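Local coordinates for putative lipoprotein (Bacteroides thetaiotaomicron, PDB 4Q1Z) that is of unknown function but is a putative two-domain lipoprotein of the DUF4876 family, at residues L308-A313 against K323-V328. Sequence-based numbering, arbitrary orientation.
Sequences LDAVEA and KRVPGV
Both carboxylate oxygens of Glu312 are held by two donors each from Lys323, Arg324 and Val325. Glu312 OE1 accepts Val325 N at 2.8 Å on its syn side. From the anti side Glu312 OE1 takes the salt bridge of Lys323, whose NZ lies 2.8 Å away. Glu312 OE2 receives Arg324 N at 2.9 Å on its syn side, in a nearly straight bond. The anti lone pair of Glu312 OE2 faces Arg324 NH1 at 2.7 Å, in a second salt bridge. The carboxylate and guanidinium planes are only 22° apart. Arg324 NH1 also donates to Ala313 O at 3.0 Å; this oxygen lies in the guanidinium plane, at its edge. CB of Glu312 points toward the loop, CG is anti to the backbone N (chi1 -179°), and the bend at chi2 places CD 3.4 Å from Arg324 N. Lys323 NZ has further partners in Asp330 O and Gly332 O. Arg324 NE donates to Pro154 O, and NH2 to Gly155 O and Gly263 O, which should hold the guanidinium in place. Beside this network Val325 CG1 packs on Ala310 CB at 3.6 Å. An alanine in place of Glu312 would probably leave Lys323 and Arg324 without their acidic mate and two loop N-H groups without their acceptor. Thus a buried glutamate on sheet-edge strand 307-312 pins the irregular loop that follows, through a salt-bridge network in which one carboxylate spans two consecutive backbone N-H groups.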
ATOM      1  N   LEU A 308      -1.654  -2.271  -7.837  1.00 49.89           N
ATOM      2  CA  LEU A 308      -1.124  -1.149  -7.059  1.00 48.24           C
ATOM      3  C   LEU A 308      -0.100  -1.662  -6.025  1.00 52.15           C
ATOM      4  O   LEU A 308       0.951  -1.026  -5.845  1.00 52.85           O
ATOM      5  CB  LEU A 308      -2.286  -0.408  -6.371  1.00 47.34           C
ATOM      6  CG  LEU A 308      -3.197   0.425  -7.268  1.00 50.48           C
ATOM      7  CD1 LEU A 308      -4.366   0.953  -6.505  1.00 49.07           C
ATOM      8  CD2 LEU A 308      -2.452   1.586  -7.880  1.00 54.16           C
ATOM      9  N   ASP A 309      -0.402  -2.822  -5.354  1.00 46.11           N
ATOM     10  CA  ASP A 309       0.521  -3.482  -4.426  1.00 45.02           C
ATOM     11  C   ASP A 309       0.192  -4.975  -4.300  1.00 48.31           C
ATOM     12  O   ASP A 309      -0.975  -5.353  -4.342  1.00 49.54           O
ATOM     13  CB  ASP A 309       0.564  -2.806  -3.026  1.00 46.37           C
ATOM     14  CG  ASP A 309       1.773  -3.160  -2.123  1.00 49.19           C
ATOM     15  OD1 ASP A 309       2.846  -3.506  -2.657  1.00 47.47           O
ATOM     16  OD2 ASP A 309       1.667  -2.990  -0.899  1.00 54.16           O
ATOM     17  N   ALA A 310       1.230  -5.801  -4.107  1.00 43.41           N
ATOM     18  CA  ALA A 310       1.155  -7.247  -3.907  1.00 42.10           C
ATOM     19  C   ALA A 310       2.095  -7.692  -2.804  1.00 43.74           C
ATOM     20  O   ALA A 310       3.214  -7.200  -2.718  1.00 42.38           O
ATOM     21  CB  ALA A 310       1.493  -7.967  -5.194  1.00 43.12           C
ATOM     22  N   VAL A 311       1.629  -8.586  -1.921  1.00 41.55           N
ATOM     23  CA  VAL A 311       2.415  -9.138  -0.802  1.00 40.97           C
ATOM     24  C   VAL A 311       2.290 -10.663  -0.796  1.00 45.15           C
ATOM     25  O   VAL A 311       1.191 -11.205  -0.605  1.00 46.38           O
ATOM     26  CB  VAL A 311       2.029  -8.537   0.588  1.00 43.84           C
ATOM     27  CG1 VAL A 311       2.917  -9.099   1.711  1.00 42.67           C
ATOM     28  CG2 VAL A 311       2.099  -7.017   0.561  1.00 43.61           C
ATOM     29  N   GLU A 312       3.426 -11.351  -0.956  1.00 40.95           N
ATOM     30  CA  GLU A 312       3.478 -12.819  -0.929  1.00 39.34           C
ATOM     31  C   GLU A 312       3.830 -13.314   0.458  1.00 43.65           C
ATOM     32  O   GLU A 312       5.010 -13.371   0.795  1.00 42.00           O
ATOM     33  CB  GLU A 312       4.500 -13.358  -1.958  1.00 39.99           C
ATOM     34  CG  GLU A 312       4.600 -14.872  -2.027  1.00 43.17           C
ATOM     35  CD  GLU A 312       3.973 -15.489  -3.258  1.00 60.68           C
ATOM     36  OE1 GLU A 312       4.393 -15.109  -4.375  1.00 48.56           O
ATOM     37  OE2 GLU A 312       3.090 -16.370  -3.114  1.00 46.79           O
ATOM     38  N   ALA A 313       2.825 -13.728   1.251  1.00 42.01           N
ATOM     39  CA  ALA A 313       3.151 -14.338   2.543  1.00 41.97           C
ATOM     40  C   ALA A 313       3.067 -15.846   2.381  1.00 46.91           C
ATOM     41  O   ALA A 313       2.304 -16.357   1.534  1.00 44.98           O
ATOM     42  CB  ALA A 313       2.255 -13.834   3.666  1.00 42.64           C
ATOM     43  N   LYS A 323       5.759 -19.826  -4.683  1.00 51.45           N
ATOM     44  CA  LYS A 323       5.167 -18.500  -4.927  1.00 49.44           C
ATOM     45  C   LYS A 323       3.969 -18.533  -5.899  1.00 50.23           C
ATOM     46  O   LYS A 323       3.974 -19.309  -6.854  1.00 49.95           O
ATOM     47  CB  LYS A 323       6.239 -17.544  -5.484  1.00 50.43           C
ATOM     48  CG  LYS A 323       7.151 -16.994  -4.404  1.00 40.74           C
ATOM     49  CD  LYS A 323       8.254 -16.045  -4.892  1.00 43.72           C
ATOM     50  CE  LYS A 323       7.854 -14.832  -5.744  1.00 48.76           C
ATOM     51  NZ  LYS A 323       6.808 -13.955  -5.136  1.00 45.51           N
ATOM     52  N   ARG A 324       2.958 -17.665  -5.663  1.00 44.52           N
ATOM     53  CA  ARG A 324       1.794 -17.511  -6.546  1.00 44.13           C
ATOM     54  C   ARG A 324       1.611 -16.027  -6.953  1.00 51.41           C
ATOM     55  O   ARG A 324       0.761 -15.721  -7.791  1.00 53.95           O
ATOM     56  CB  ARG A 324       0.488 -18.113  -5.968  1.00 43.51           C
ATOM     57  CG  ARG A 324       0.037 -17.668  -4.567  1.00 43.95           C
ATOM     58  CD  ARG A 324       0.571 -18.635  -3.547  1.00 43.68           C
ATOM     59  NE  ARG A 324      -0.123 -18.555  -2.273  1.00 48.19           N
ATOM     60  CZ  ARG A 324       0.361 -18.011  -1.162  1.00 52.74           C
ATOM     61  NH1 ARG A 324       1.549 -17.418  -1.164  1.00 34.30           N
ATOM     62  NH2 ARG A 324      -0.343 -18.046  -0.041  1.00 44.00           N
ATOM     63  N   VAL A 325       2.425 -15.114  -6.403  1.00 47.27           N
ATOM     64  CA  VAL A 325       2.395 -13.717  -6.822  1.00 46.71           C
ATOM     65  C   VAL A 325       3.400 -13.617  -7.995  1.00 55.03           C
ATOM     66  O   VAL A 325       4.567 -14.041  -7.853  1.00 55.56           O
ATOM     67  CB  VAL A 325       2.703 -12.668  -5.691  1.00 48.48           C
ATOM     68  CG1 VAL A 325       2.699 -11.242  -6.235  1.00 47.40           C
ATOM     69  CG2 VAL A 325       1.726 -12.774  -4.526  1.00 47.74           C
ATOM     70  N   PRO A 326       2.983 -13.055  -9.152  1.00 50.45           N
ATOM     71  CA  PRO A 326       3.953 -12.850 -10.235  1.00 50.51           C
ATOM     72  C   PRO A 326       5.148 -11.994  -9.753  1.00 53.79           C
ATOM     73  O   PRO A 326       4.965 -10.990  -9.050  1.00 51.33           O
ATOM     74  CB  PRO A 326       3.119 -12.148 -11.309  1.00 52.36           C
ATOM     75  CG  PRO A 326       1.678 -12.506 -10.978  1.00 54.79           C
ATOM     76  CD  PRO A 326       1.658 -12.500  -9.501  1.00 50.24           C
ATOM     77  N   GLY A 327       6.362 -12.458 -10.093  1.00 51.34           N
ATOM     78  CA  GLY A 327       7.650 -11.881  -9.715  1.00 50.50           C
ATOM     79  C   GLY A 327       7.796 -10.387  -9.908  1.00 55.31           C
ATOM     80  O   GLY A 327       8.466  -9.731  -9.106  1.00 56.28           O
ATOM     81  N   VAL A 328       7.175  -9.833 -10.959  1.00 51.56           N
ATOM     82  CA  VAL A 328       7.211  -8.385 -11.223  1.00 51.64           C
ATOM     83  C   VAL A 328       6.492  -7.615 -10.111  1.00 55.28           C
ATOM     84  O   VAL A 328       6.858  -6.466  -9.852  1.00 56.44           O
ATOM     85  CB  VAL A 328       6.665  -7.961 -12.615  1.00 55.76           C
ATOM     86  CG1 VAL A 328       7.566  -8.463 -13.714  1.00 57.02           C
ATOM     87  CG2 VAL A 328       5.227  -8.429 -12.838  1.00 55.39           C
TER